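Local coordinates for protein tryptophanyl-tRNA synthetase (Cryptosporidium parvum Iowa II, PDB 3HV0) that probably catalyses the ATP-dependent attachment of L-tryptophan to tRNA(Trp), releasing AMP and diphosphate, as a class I aminoacyl-tRNA synthetase, at residues A[141-146]-A[367-372]. Sequence-based numbering, arbitrary orientation.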
# COMPACT_ATOMS: atom_id res chain seq x y z
N ASP A 141 -22.30 11.12 -8.90
CA ASP A 141 -22.58 12.42 -8.32
C ASP A 141 -21.47 13.39 -8.69
O ASP A 141 -21.71 14.57 -8.92
CB ASP A 141 -22.64 12.36 -6.80
CG ASP A 141 -23.75 11.48 -6.27
OD1 ASP A 141 -23.59 10.98 -5.12
OD2 ASP A 141 -24.76 11.29 -6.96
N ILE A 142 -20.23 12.90 -8.69
CA ILE A 142 -19.09 13.77 -8.98
C ILE A 142 -19.14 14.21 -10.44
O ILE A 142 -19.03 15.41 -10.72
CB ILE A 142 -17.75 13.11 -8.61
CG1 ILE A 142 -17.62 13.07 -7.08
CG2 ILE A 142 -16.57 13.89 -9.21
CD1 ILE A 142 -16.50 12.22 -6.56
N ILE A 143 -19.36 13.27 -11.35
CA ILE A 143 -19.45 13.58 -12.79
C ILE A 143 -20.65 14.49 -13.09
O ILE A 143 -20.60 15.31 -14.01
CB ILE A 143 -19.53 12.29 -13.64
CG1 ILE A 143 -18.21 11.51 -13.54
CG2 ILE A 143 -19.82 12.61 -15.10
CD1 ILE A 143 -18.36 10.05 -13.86
N ALA A 144 -21.70 14.34 -12.30
CA ALA A 144 -22.90 15.18 -12.44
C ALA A 144 -22.66 16.68 -12.21
O ALA A 144 -23.54 17.47 -12.47
CB ALA A 144 -24.03 14.67 -11.53
N CYS A 145 -21.49 17.06 -11.70
CA CYS A 145 -21.13 18.48 -11.54
C CYS A 145 -20.67 19.14 -12.85
O CYS A 145 -20.38 20.35 -12.89
CB CYS A 145 -20.03 18.63 -10.49
SG CYS A 145 -20.44 18.03 -8.76
N GLY A 146 -20.55 18.36 -13.92
CA GLY A 146 -20.23 18.89 -15.24
C GLY A 146 -18.76 19.02 -15.58
O GLY A 146 -18.38 19.88 -16.37
N GLU A 367 -28.73 11.28 -14.04
CA GLU A 367 -29.42 10.28 -14.87
C GLU A 367 -28.69 10.03 -16.19
O GLU A 367 -28.88 8.99 -16.79
CB GLU A 367 -30.87 10.65 -15.20
CG GLU A 367 -31.74 11.08 -14.04
CD GLU A 367 -33.19 11.30 -14.44
OE1 GLU A 367 -33.86 10.32 -14.81
OE2 GLU A 367 -33.67 12.45 -14.38
N ALA A 368 -27.88 10.99 -16.63
CA ALA A 368 -27.13 10.88 -17.88
C ALA A 368 -25.78 10.19 -17.70
O ALA A 368 -24.95 10.23 -18.59
CB ALA A 368 -26.91 12.25 -18.49
N ILE A 369 -25.57 9.55 -16.56
CA ILE A 369 -24.29 8.94 -16.26
C ILE A 369 -24.43 7.42 -16.21
O ILE A 369 -25.03 6.88 -15.29
CB ILE A 369 -23.74 9.48 -14.92
CG1 ILE A 369 -23.81 11.00 -14.93
CG2 ILE A 369 -22.32 8.98 -14.68
CD1 ILE A 369 -22.96 11.65 -13.90
N ASN A 370 -23.85 6.76 -17.21
CA ASN A 370 -23.82 5.30 -17.31
C ASN A 370 -22.38 4.79 -17.22
O ASN A 370 -21.45 5.60 -17.15
CB ASN A 370 -24.49 4.85 -18.62
CG ASN A 370 -23.91 5.54 -19.84
OD1 ASN A 370 -22.71 5.81 -19.89
ND2 ASN A 370 -24.75 5.85 -20.81
N ASP A 371 -22.18 3.48 -17.23
CA ASP A 371 -20.84 2.88 -17.17
C ASP A 371 -19.92 3.32 -18.31
O ASP A 371 -18.72 3.34 -18.16
CB ASP A 371 -20.90 1.36 -17.15
CG ASP A 371 -21.45 0.82 -15.86
OD1 ASP A 371 -21.38 1.54 -14.85
OD2 ASP A 371 -21.95 -0.33 -15.85
N ASP A 372 -20.50 3.69 -19.44
CA ASP A 372 -19.71 4.16 -20.55
C ASP A 372 -19.14 5.54 -20.29
O ASP A 372 -18.04 5.86 -20.74
CB ASP A 372 -20.52 4.19 -21.83
CG ASP A 372 -19.65 4.22 -23.05
OD1 ASP A 372 -18.76 3.34 -23.13
OD2 ASP A 372 -19.85 5.11 -23.92
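Ile369 meets Ile143 and Ala144 where the link between two C-terminal helices, 344-367 and 371-378, packs against the C-terminal end of helix 128-143 and the turn that follows, in a class I synthetase whose Rossmann-type catalytic domain places helix 128-143 in the crossover between parallel strands 110-114 and 152-156. One isoleucine from the linker supplies all the contact on its side, and the apolar contact is small, burying 136 Å² in all.

Polar bonds lie within each segment or run to neighbouring helices. A type I turn from Ile143 to Gly146 is closed by Gly146 N on Ile143 O at 3.1 Å, and Gly146 leaves the helix with positive phi (88°). OD1 of Asn370, the N-cap of helix 371-378, accepts a hydrogen bond from Val373 N. Helix 344-367 adds Arg366, in a salt bridge with Asp141 OD2, and His362, hydrogen-bonded to Asp141 O.

The apolar touching falls mostly to the CD1 methyl of Ile369: it sits 3.5 Å from both CB and CG2 of Ile143, the two side chains crossing obliquely, and 4.0 Å from CB of Ala144. CG1 of Ile369 stands anti to the carbonyl carbon (chi1 -49°), and the extended second torsion (chi2 -163°) carries CD1 onward to the helix end. A second, looser touch pairs CG2 of Ile369 with CD1 of Ile143 at 4.2 Å; Val373 and Phe377 of helix 371-378 also cover Ile143. The same CD1 methyl of Ile369 packs on the backbone, 3.4 Å from Ala144 N.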